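PDB 1W07: peroxisomal acyl-coenzyme A oxidase 1 from Arabidopsis thaliana, which uses FAD to oxidise long- and medium-chain acyl-CoAs to 2-trans-enoyl-CoAs in the peroxisome, passing the electrons to oxygen to give hydrogen peroxide. Local coordinates for residues D36-L41 / L79-E84; H71-I76 / P96-L101; E475-L478 / V482-E485; Y559-L564 / N586-S591. The protein carries 1 engineered substitution. All blocks are in the same frame, centred on the assembly; numbering follows the deposited sequence.

Interaction 1 of 4, residues D36-L41 / L79-E84; sequences DRIARL and LRLNEE
Leu-79 and Leu-41 meet tip to tip, CD1 of Leu-79 only 3.4 Å from CD2 of Leu-41, nearer than methyl carbons usually come. Leu-41 reaches out from helix 29-43 with CG anti to its own backbone N (chi1 -179°), a torsion that extends the branch across the gap toward Leu-79, while Leu-79 answers from the turn between helices 58-78 and 83-93. Next along the chain comes Arg-80, where phi turns positive (58°). It is the C-prime residue of a Schellman motif that stops helix 58-78, with Leu-81 N turned back toward Ile-76 O. That reversal brings Leu-81 round to the same side as Leu-79, and its CD2 lies 4.4 Å from CD1 of Ile-38, a much looser touch; Ile-38 also packs on Leu-89 of helix 83-93. Asn-82 then takes the N-cap position of helix 83-93. Its OD1 caps the backbone N of Glu-85, whose carboxylate accepts Asn-82 N in return, completing a capping box. The same Glu-85 makes a salt bridge with Arg-37 from the first segment, and Glu-84 adds a weak bond to His-30. No hydrogen bond joins the two segments directly. Helix 29-43 and the turn between the next two helices therefore meet through branched apolar tips, without direction-specific bonds, while polar bonds shape the turn itself.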
# COMPACT_ATOMS: atom_id res chain seq x y z
N ASP B 36 -27.14 -13.45 -5.14
CA ASP B 36 -27.50 -13.70 -3.75
C ASP B 36 -27.60 -15.20 -3.50
O ASP B 36 -27.12 -15.70 -2.48
CB ASP B 36 -28.81 -12.99 -3.41
CG ASP B 36 -29.26 -13.23 -1.99
OD1 ASP B 36 -30.27 -13.94 -1.81
OD2 ASP B 36 -28.61 -12.71 -1.05
N ARG B 37 -28.22 -15.92 -4.44
CA ARG B 37 -28.40 -17.36 -4.33
C ARG B 37 -27.07 -18.11 -4.34
O ARG B 37 -26.79 -18.93 -3.47
CB ARG B 37 -29.27 -17.86 -5.48
CG ARG B 37 -29.71 -19.31 -5.35
CD ARG B 37 -30.03 -19.87 -6.73
NE ARG B 37 -30.84 -18.95 -7.52
CZ ARG B 37 -30.61 -18.67 -8.80
NH1 ARG B 37 -29.59 -19.24 -9.43
NH2 ARG B 37 -31.40 -17.83 -9.45
N ILE B 38 -26.25 -17.84 -5.35
CA ILE B 38 -24.97 -18.51 -5.47
C ILE B 38 -24.05 -18.15 -4.31
O ILE B 38 -23.29 -19.00 -3.82
CB ILE B 38 -24.27 -18.14 -6.80
CG1 ILE B 38 -25.18 -18.51 -7.97
CG2 ILE B 38 -22.95 -18.89 -6.91
CD1 ILE B 38 -25.52 -19.99 -8.06
N ALA B 39 -24.13 -16.91 -3.85
CA ALA B 39 -23.30 -16.46 -2.73
C ALA B 39 -23.58 -17.32 -1.51
O ALA B 39 -22.64 -17.78 -0.85
CB ALA B 39 -23.59 -14.98 -2.42
N ARG B 40 -24.85 -17.54 -1.20
CA ARG B 40 -25.23 -18.35 -0.04
C ARG B 40 -24.82 -19.80 -0.24
O ARG B 40 -24.41 -20.48 0.70
CB ARG B 40 -26.73 -18.24 0.21
CG ARG B 40 -27.16 -16.89 0.78
CD ARG B 40 -28.48 -16.43 0.21
NE ARG B 40 -29.60 -17.29 0.58
CZ ARG B 40 -30.21 -17.26 1.76
NH1 ARG B 40 -29.81 -16.39 2.69
NH2 ARG B 40 -31.22 -18.08 2.02
N LEU B 41 -24.91 -20.27 -1.48
CA LEU B 41 -24.54 -21.64 -1.82
C LEU B 41 -23.05 -21.90 -1.53
O LEU B 41 -22.68 -22.97 -1.05
CB LEU B 41 -24.82 -21.90 -3.29
CG LEU B 41 -24.50 -23.31 -3.79
CD1 LEU B 41 -25.46 -24.30 -3.13
CD2 LEU B 41 -24.62 -23.36 -5.30
N LEU B 79 -25.74 -29.42 -9.87
CA LEU B 79 -26.76 -28.39 -9.67
C LEU B 79 -27.28 -27.89 -11.01
O LEU B 79 -28.24 -27.12 -11.06
CB LEU B 79 -26.19 -27.23 -8.86
CG LEU B 79 -25.78 -27.56 -7.42
CD1 LEU B 79 -24.97 -26.41 -6.84
CD2 LEU B 79 -27.01 -27.83 -6.58
N ARG B 80 -26.65 -28.33 -12.09
CA ARG B 80 -27.07 -27.95 -13.44
C ARG B 80 -27.06 -26.44 -13.61
O ARG B 80 -28.01 -25.86 -14.16
CB ARG B 80 -28.47 -28.49 -13.70
CG ARG B 80 -28.62 -29.94 -13.31
CD ARG B 80 -30.01 -30.26 -12.77
NE ARG B 80 -29.98 -31.51 -12.00
CZ ARG B 80 -31.05 -32.09 -11.47
NH1 ARG B 80 -32.26 -31.56 -11.62
NH2 ARG B 80 -30.91 -33.21 -10.77
N LEU B 81 -25.99 -25.79 -13.15
CA LEU B 81 -25.86 -24.34 -13.23
C LEU B 81 -25.51 -23.88 -14.65
O LEU B 81 -24.75 -24.54 -15.35
CB LEU B 81 -24.78 -23.86 -12.26
CG LEU B 81 -24.87 -24.30 -10.79
CD1 LEU B 81 -23.67 -23.78 -10.03
CD2 LEU B 81 -26.17 -23.80 -10.16
N ASN B 82 -26.07 -22.75 -15.06
CA ASN B 82 -25.77 -22.21 -16.38
C ASN B 82 -24.43 -21.47 -16.33
O ASN B 82 -23.76 -21.47 -15.30
CB ASN B 82 -26.87 -21.25 -16.84
CG ASN B 82 -27.12 -20.13 -15.86
OD1 ASN B 82 -26.22 -19.36 -15.53
ND2 ASN B 82 -28.36 -20.01 -15.40
N GLU B 83 -24.05 -20.85 -17.44
CA GLU B 83 -22.77 -20.16 -17.48
C GLU B 83 -22.71 -18.99 -16.51
O GLU B 83 -21.68 -18.78 -15.86
CB GLU B 83 -22.48 -19.67 -18.90
CG GLU B 83 -21.06 -19.15 -19.09
CD GLU B 83 -20.78 -18.76 -20.52
OE1 GLU B 83 -21.42 -17.81 -21.01
OE2 GLU B 83 -19.92 -19.40 -21.15
N GLU B 84 -23.80 -18.24 -16.40
CA GLU B 84 -23.84 -17.10 -15.50
C GLU B 84 -23.63 -17.56 -14.06
O GLU B 84 -22.77 -17.03 -13.35
CB GLU B 84 -25.18 -16.38 -15.62
CG GLU B 84 -25.33 -15.17 -14.71
CD GLU B 84 -26.65 -14.45 -14.90
OE1 GLU B 84 -27.71 -15.04 -14.62
OE2 GLU B 84 -26.62 -13.28 -15.34

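Interaction 2 of 4, residues H71-I76 / P96-L101; sequences HAFKRI and PAYVDL
Phe-73 points from helix 58-78 at the first turn of helix 98-113, joining two members of the N-terminal helical domain of this acyl-CoA oxidase. The tight part is the far rim of its ring. CE1 of Phe-73 lies 3.6 Å from the hydroxyl OH of Tyr-98, which arrives at the ring edge close to the ring plane, and the CZ atom of Phe-73 is 3.8 Å from CG2 of Val-99, a methyl that comes in obliquely. The same CG2 of Val-99 also sits 3.5 Å above the plane of the Tyr-98 ring, offset toward its rim, so one methyl touches both aromatic side chains. Tyr-98 has CG held between its backbone N and carbonyl carbon (chi1 70°), which lays the phenol back along the helix start toward Phe-73. Val-654 and Leu-651 of the second subunit pack on Phe-73 and Tyr-98 respectively. With the ring cut back to an alanine here, the Tyr-98 hydroxyl and the Val-99 methyl would probably face a gap, and Val-654 of the second subunit would lose a partner. The looser side of helix 58-78 carries partly exposed Arg-75, which makes a salt bridge with Glu-78. At the start of helix 98-113, Ala-97 N donates to OD2 of Asp-100 over 3.0 Å, approaching 53° out of the carboxylate plane.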
# COMPACT_ATOMS: atom_id res chain seq x y z
N HIS B 71 -14.24 -29.50 -6.93
CA HIS B 71 -15.53 -29.52 -6.28
C HIS B 71 -16.48 -28.59 -7.02
O HIS B 71 -17.67 -28.88 -7.14
CB HIS B 71 -15.37 -29.08 -4.82
CG HIS B 71 -16.63 -29.20 -4.02
ND1 HIS B 71 -17.20 -30.40 -3.69
CD2 HIS B 71 -17.44 -28.24 -3.50
CE1 HIS B 71 -18.31 -30.19 -3.00
NE2 HIS B 71 -18.48 -28.89 -2.87
N ALA B 72 -15.94 -27.49 -7.54
CA ALA B 72 -16.73 -26.51 -8.30
C ALA B 72 -17.29 -27.17 -9.55
O ALA B 72 -18.47 -27.01 -9.86
CB ALA B 72 -15.86 -25.33 -8.69
N PHE B 73 -16.44 -27.88 -10.27
CA PHE B 73 -16.86 -28.58 -11.49
C PHE B 73 -18.01 -29.51 -11.13
O PHE B 73 -19.03 -29.55 -11.83
CB PHE B 73 -15.71 -29.40 -12.07
CG PHE B 73 -14.51 -28.58 -12.47
CD1 PHE B 73 -13.23 -29.13 -12.41
CD2 PHE B 73 -14.66 -27.27 -12.90
CE1 PHE B 73 -12.11 -28.37 -12.78
CE2 PHE B 73 -13.55 -26.51 -13.27
CZ PHE B 73 -12.28 -27.06 -13.21
N LYS B 74 -17.85 -30.27 -10.05
CA LYS B 74 -18.86 -31.20 -9.58
C LYS B 74 -20.18 -30.51 -9.27
O LYS B 74 -21.25 -30.97 -9.71
CB LYS B 74 -18.38 -31.93 -8.33
CG LYS B 74 -17.30 -32.96 -8.59
CD LYS B 74 -17.91 -34.31 -8.96
CE LYS B 74 -18.60 -34.96 -7.75
NZ LYS B 74 -19.13 -36.32 -8.04
N ARG B 75 -20.12 -29.42 -8.52
CA ARG B 75 -21.32 -28.68 -8.15
C ARG B 75 -22.05 -28.12 -9.35
O ARG B 75 -23.28 -28.13 -9.40
CB ARG B 75 -20.98 -27.56 -7.17
CG ARG B 75 -20.31 -28.04 -5.89
CD ARG B 75 -21.17 -29.09 -5.18
NE ARG B 75 -22.38 -28.49 -4.62
CZ ARG B 75 -23.52 -29.14 -4.47
NH1 ARG B 75 -23.63 -30.42 -4.84
NH2 ARG B 75 -24.58 -28.52 -3.96
N ILE B 76 -21.30 -27.61 -10.33
CA ILE B 76 -21.93 -27.05 -11.52
C ILE B 76 -22.72 -28.11 -12.27
O ILE B 76 -23.79 -27.83 -12.82
CB ILE B 76 -20.88 -26.44 -12.46
CG1 ILE B 76 -20.18 -25.26 -11.78
CG2 ILE B 76 -21.55 -25.99 -13.75
CD1 ILE B 76 -19.02 -24.69 -12.57
N PRO B 96 -7.89 -17.25 -6.33
CA PRO B 96 -7.12 -17.23 -7.58
C PRO B 96 -6.69 -18.66 -7.94
O PRO B 96 -6.06 -19.34 -7.12
CB PRO B 96 -5.95 -16.33 -7.24
CG PRO B 96 -6.59 -15.32 -6.30
CD PRO B 96 -7.41 -16.20 -5.40
N ALA B 97 -7.00 -19.09 -9.15
CA ALA B 97 -6.68 -20.44 -9.58
C ALA B 97 -6.59 -20.53 -11.10
O ALA B 97 -7.09 -19.66 -11.81
CB ALA B 97 -7.75 -21.41 -9.06
N TYR B 98 -5.96 -21.59 -11.58
CA TYR B 98 -5.76 -21.80 -13.01
C TYR B 98 -7.04 -21.65 -13.80
O TYR B 98 -7.02 -21.22 -14.95
CB TYR B 98 -5.16 -23.19 -13.24
CG TYR B 98 -6.12 -24.31 -12.96
CD1 TYR B 98 -6.94 -24.83 -13.96
CD2 TYR B 98 -6.20 -24.87 -11.69
CE1 TYR B 98 -7.81 -25.88 -13.71
CE2 TYR B 98 -7.07 -25.92 -11.42
CZ TYR B 98 -7.87 -26.43 -12.43
OH TYR B 98 -8.71 -27.48 -12.17
N VAL B 99 -8.15 -22.03 -13.18
CA VAL B 99 -9.45 -21.95 -13.82
C VAL B 99 -9.75 -20.54 -14.34
O VAL B 99 -10.40 -20.37 -15.37
CB VAL B 99 -10.58 -22.38 -12.85
CG1 VAL B 99 -11.94 -22.11 -13.46
CG2 VAL B 99 -10.45 -23.86 -12.52
N ASP B 100 -9.27 -19.52 -13.63
CA ASP B 100 -9.53 -18.15 -14.05
C ASP B 100 -8.91 -17.84 -15.40
O ASP B 100 -9.51 -17.14 -16.22
CB ASP B 100 -9.02 -17.15 -13.00
CG ASP B 100 -9.52 -17.44 -11.59
OD1 ASP B 100 -10.66 -17.92 -11.44
OD2 ASP B 100 -8.76 -17.17 -10.63
N LEU B 101 -7.71 -18.36 -15.63
CA LEU B 101 -7.02 -18.10 -16.89
C LEU B 101 -7.55 -18.97 -18.02
O LEU B 101 -7.59 -18.54 -19.17
CB LEU B 101 -5.51 -18.31 -16.74
CG LEU B 101 -4.71 -17.19 -16.06
CD1 LEU B 101 -4.94 -15.89 -16.81
CD2 LEU B 101 -5.12 -17.03 -14.61

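Interaction 3 of 4, residues E475-L478 / V482-E485; sequences EDWL and VVLE
The carboxylate of Asp-476 is gripped twice, OD1 by a salt bridge to Lys-473 and OD2 by the backbone N of Gln-472, while the backbone O of Asp-476 meets the isopropyl group of Val-482. CB of Val-482 stands 3.7 Å from that Asp-476 O, with both methyls at much the same range. Val-482 also crosses the Trp-477 side chain at about a right angle, placing CG1 over one indole face, 4.0 Å from CE3 of Trp-477 and offset toward the rim. With chi1 at 172°, CG1 of Val-482 lies opposite its backbone N, which carries this methyl out over the indole. Val-483 comes instead at the ring edge, its CG2 lying 4.3 Å from Trp-477 CE3 and 3.5 Å from Trp-477 O. The indole NE1 is occupied on another side, donating to Gln-581 O, and Leu-561 and Leu-564 of helix 548-566 pack on the ring. The contact folds a 3-10 turn back onto the first turns of helix 480-503, which follows it. Its chemistry is apolar, probably at some cost: Trp-477 O is buried with no hydrogen-bonding partner in the model, and the Val-483 methyl CG2 covers a carbonyl it cannot satisfy.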
# COMPACT_ATOMS: atom_id res chain seq x y z
N GLU B 475 -23.66 25.65 -2.13
CA GLU B 475 -24.73 24.88 -2.76
C GLU B 475 -24.59 24.81 -4.28
O GLU B 475 -25.09 23.88 -4.91
CB GLU B 475 -26.09 25.48 -2.39
CG GLU B 475 -26.51 25.36 -0.92
CD GLU B 475 -25.60 26.11 0.04
OE1 GLU B 475 -25.24 27.27 -0.25
OE2 GLU B 475 -25.24 25.54 1.10
N ASP B 476 -23.92 25.80 -4.87
CA ASP B 476 -23.75 25.81 -6.32
C ASP B 476 -22.90 24.65 -6.83
O ASP B 476 -22.98 24.28 -8.00
CB ASP B 476 -23.14 27.14 -6.78
CG ASP B 476 -24.07 28.32 -6.55
OD1 ASP B 476 -25.27 28.21 -6.89
OD2 ASP B 476 -23.59 29.37 -6.05
N TRP B 477 -22.09 24.06 -5.95
CA TRP B 477 -21.25 22.95 -6.36
C TRP B 477 -22.01 21.64 -6.47
O TRP B 477 -21.41 20.60 -6.70
CB TRP B 477 -20.06 22.81 -5.40
CG TRP B 477 -18.95 23.76 -5.72
CD1 TRP B 477 -18.53 24.82 -4.97
CD2 TRP B 477 -18.11 23.72 -6.87
NE1 TRP B 477 -17.48 25.45 -5.58
CE2 TRP B 477 -17.20 24.80 -6.76
CE3 TRP B 477 -18.03 22.89 -7.99
CZ2 TRP B 477 -16.22 25.06 -7.73
CZ3 TRP B 477 -17.06 23.15 -8.95
CH2 TRP B 477 -16.17 24.22 -8.81
N LEU B 478 -23.33 21.69 -6.28
CA LEU B 478 -24.16 20.49 -6.39
C LEU B 478 -24.85 20.49 -7.75
O LEU B 478 -25.63 19.59 -8.07
CB LEU B 478 -25.20 20.44 -5.26
CG LEU B 478 -24.65 20.39 -3.83
CD1 LEU B 478 -25.80 20.44 -2.82
CD2 LEU B 478 -23.78 19.13 -3.65
N VAL B 482 -22.17 22.86 -13.38
CA VAL B 482 -21.08 23.59 -12.76
C VAL B 482 -19.89 22.64 -12.55
O VAL B 482 -18.72 23.01 -12.75
CB VAL B 482 -21.51 24.17 -11.39
CG1 VAL B 482 -20.31 24.75 -10.69
CG2 VAL B 482 -22.59 25.26 -11.58
N VAL B 483 -20.19 21.41 -12.16
CA VAL B 483 -19.15 20.43 -11.94
C VAL B 483 -18.53 20.00 -13.26
O VAL B 483 -17.32 20.02 -13.41
CB VAL B 483 -19.72 19.19 -11.19
CG1 VAL B 483 -18.66 18.09 -11.11
CG2 VAL B 483 -20.16 19.61 -9.80
N LEU B 484 -19.37 19.64 -14.23
CA LEU B 484 -18.88 19.20 -15.52
C LEU B 484 -18.01 20.26 -16.18
O LEU B 484 -16.94 19.95 -16.71
CB LEU B 484 -20.03 18.83 -16.46
CG LEU B 484 -20.69 17.47 -16.23
CD1 LEU B 484 -21.87 17.30 -17.16
CD2 LEU B 484 -19.66 16.38 -16.47
N GLU B 485 -18.47 21.50 -16.15
CA GLU B 485 -17.72 22.60 -16.75
C GLU B 485 -16.34 22.70 -16.12
O GLU B 485 -15.34 22.83 -16.81
CB GLU B 485 -18.47 23.93 -16.55
CG GLU B 485 -17.72 25.13 -17.10
CD GLU B 485 -18.43 26.44 -16.80
OE1 GLU B 485 -18.66 26.74 -15.60
OE2 GLU B 485 -18.76 27.17 -17.76

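Interaction 4 of 4, residues Y559-L564 / N586-S591; sequences YALYLL and NDQLRS
Helices 548-566 and 579-596 cross here with 136° between their N-to-C directions, about midway between perpendicular and antiparallel, their local axes 9.5 Å apart and CA of Leu-561 6.1 Å from CA of Leu-589. Those two leucines carry the contact. In Leu-589 a chi1 of -180° sets CG opposite the backbone N and turns both methyls to the facing helix: CD1 lies 4.1 Å from CB of Leu-561, and CD2 is as close (4.1 Å) to CA of Tyr-562. Leu-561 reaches back the other way, its CD1 lodged 3.6 Å from CG of Gln-588 and 3.9 Å from the backbone N of Leu-589. Gln-588 bends at chi2 (55°), so only its aliphatic part packs on the leucine, while its amide NE2 turns off to donate to Ala-474 O. A serine in place of Leu-589 would probably open a gap against Leu-561 CB and Tyr-562 CA and set a hydroxyl into an apolar seam. On another side of helix 579-596, Arg-590 NH2 bridges to OD1 of Asp-587 at 2.8 Å, using the anti lone pair of that oxygen, which lies in the guanidinium plane of Arg-590. A second charge partner for Arg-590 is Asp-518 of the second subunit. The whole is apolar helix-to-helix packing in the C-terminal helical domain of an acyl-CoA oxidase, with one helix also facing the dimer partner.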
# COMPACT_ATOMS: atom_id res chain seq x y z
N TYR B 559 -17.56 12.43 -4.65
CA TYR B 559 -16.49 11.96 -5.54
C TYR B 559 -15.88 13.15 -6.30
O TYR B 559 -14.66 13.37 -6.27
CB TYR B 559 -17.05 10.91 -6.52
CG TYR B 559 -16.04 10.32 -7.49
CD1 TYR B 559 -14.99 9.49 -7.06
CD2 TYR B 559 -16.07 10.67 -8.84
CE1 TYR B 559 -14.00 9.03 -7.96
CE2 TYR B 559 -15.08 10.23 -9.73
CZ TYR B 559 -14.06 9.42 -9.30
OH TYR B 559 -13.12 9.01 -10.22
N ALA B 560 -16.73 13.92 -6.97
CA ALA B 560 -16.29 15.07 -7.74
C ALA B 560 -15.59 16.14 -6.90
O ALA B 560 -14.49 16.58 -7.23
CB ALA B 560 -17.47 15.67 -8.49
N LEU B 561 -16.24 16.56 -5.82
CA LEU B 561 -15.67 17.60 -4.97
C LEU B 561 -14.39 17.14 -4.28
O LEU B 561 -13.52 17.95 -3.98
CB LEU B 561 -16.69 18.06 -3.93
CG LEU B 561 -17.97 18.69 -4.50
CD1 LEU B 561 -18.89 19.13 -3.36
CD2 LEU B 561 -17.59 19.88 -5.37
N TYR B 562 -14.28 15.84 -4.02
CA TYR B 562 -13.08 15.31 -3.38
C TYR B 562 -11.91 15.41 -4.35
O TYR B 562 -10.81 15.81 -3.97
CB TYR B 562 -13.28 13.85 -2.98
CG TYR B 562 -12.02 13.24 -2.42
CD1 TYR B 562 -11.56 13.62 -1.16
CD2 TYR B 562 -11.27 12.33 -3.15
CE1 TYR B 562 -10.38 13.10 -0.64
CE2 TYR B 562 -10.09 11.80 -2.64
CZ TYR B 562 -9.65 12.19 -1.39
OH TYR B 562 -8.48 11.70 -0.86
N LEU B 563 -12.15 15.04 -5.61
CA LEU B 563 -11.09 15.10 -6.62
C LEU B 563 -10.73 16.56 -6.91
O LEU B 563 -9.56 16.88 -7.13
CB LEU B 563 -11.54 14.41 -7.91
CG LEU B 563 -11.64 12.87 -7.92
CD1 LEU B 563 -12.08 12.39 -9.30
CD2 LEU B 563 -10.29 12.26 -7.56
N LEU B 564 -11.72 17.44 -6.91
CA LEU B 564 -11.45 18.85 -7.15
C LEU B 564 -10.48 19.35 -6.07
O LEU B 564 -9.51 20.04 -6.36
CB LEU B 564 -12.75 19.64 -7.11
CG LEU B 564 -12.69 21.08 -7.66
CD1 LEU B 564 -14.05 21.51 -8.15
CD2 LEU B 564 -12.20 22.01 -6.58
N ASN B 586 -15.13 22.98 -0.73
CA ASN B 586 -14.69 22.28 0.46
C ASN B 586 -15.80 22.28 1.52
O ASN B 586 -15.99 21.28 2.22
CB ASN B 586 -13.43 22.93 1.03
CG ASN B 586 -12.70 22.04 2.02
OD1 ASN B 586 -12.34 20.90 1.70
ND2 ASN B 586 -12.48 22.54 3.23
N ASP B 587 -16.52 23.40 1.66
CA ASP B 587 -17.62 23.48 2.63
C ASP B 587 -18.72 22.52 2.22
O ASP B 587 -19.31 21.82 3.06
CB ASP B 587 -18.21 24.90 2.71
CG ASP B 587 -17.22 25.94 3.20
OD1 ASP B 587 -16.37 25.61 4.06
OD2 ASP B 587 -17.30 27.10 2.74
N GLN B 588 -19.02 22.47 0.93
CA GLN B 588 -20.05 21.57 0.43
C GLN B 588 -19.64 20.12 0.66
O GLN B 588 -20.47 19.28 1.05
CB GLN B 588 -20.27 21.81 -1.06
CG GLN B 588 -21.45 21.03 -1.63
CD GLN B 588 -22.75 21.29 -0.87
OE1 GLN B 588 -23.26 20.42 -0.15
NE2 GLN B 588 -23.31 22.48 -1.03
N LEU B 589 -18.36 19.82 0.44
CA LEU B 589 -17.83 18.48 0.65
C LEU B 589 -18.04 18.09 2.11
O LEU B 589 -18.51 16.99 2.40
CB LEU B 589 -16.34 18.43 0.28
CG LEU B 589 -15.64 17.08 0.45
CD1 LEU B 589 -16.33 16.01 -0.41
CD2 LEU B 589 -14.16 17.22 0.06
N ARG B 590 -17.70 18.99 3.03
CA ARG B 590 -17.84 18.76 4.47
C ARG B 590 -19.30 18.43 4.82
O ARG B 590 -19.60 17.44 5.50
CB ARG B 590 -17.42 20.02 5.23
CG ARG B 590 -16.78 19.77 6.58
CD ARG B 590 -16.80 21.02 7.45
NE ARG B 590 -16.47 22.22 6.69
CZ ARG B 590 -15.27 22.49 6.18
NH1 ARG B 590 -14.27 21.63 6.35
NH2 ARG B 590 -15.07 23.60 5.48
N SER B 591 -20.21 19.27 4.34
CA SER B 591 -21.63 19.08 4.57
C SER B 591 -22.10 17.72 4.03
O SER B 591 -22.90 17.04 4.68
CB SER B 591 -22.42 20.20 3.92
OG SER B 591 -23.79 19.86 3.86

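The four contacts form two pairs at separate parts of the subunit. Interactions 1 and 2 share the N-terminal helical domain, their centres 13 Å apart, and are joined where helix 58-78 ends, through the Schellman turn of interaction 1, which starts from Ile-76 of interaction 2. Interactions 3 and 4, centres 10 Å apart, interlock through Trp-477 CH2 on Leu-564 CD1 (3.5 Å) and Leu-478 CD2 on Gln-588 CG (3.6 Å). Between the pairs, centres are 40 to 47 Å apart. Interaction 2 comes nearest the cofactor: Leu-101 lines the FAD pocket, and the Tyr-98 side chain is about 10 Å from FAD, against about 14 Å for Tyr-562. Interactions 2 and 4 both touch the second subunit.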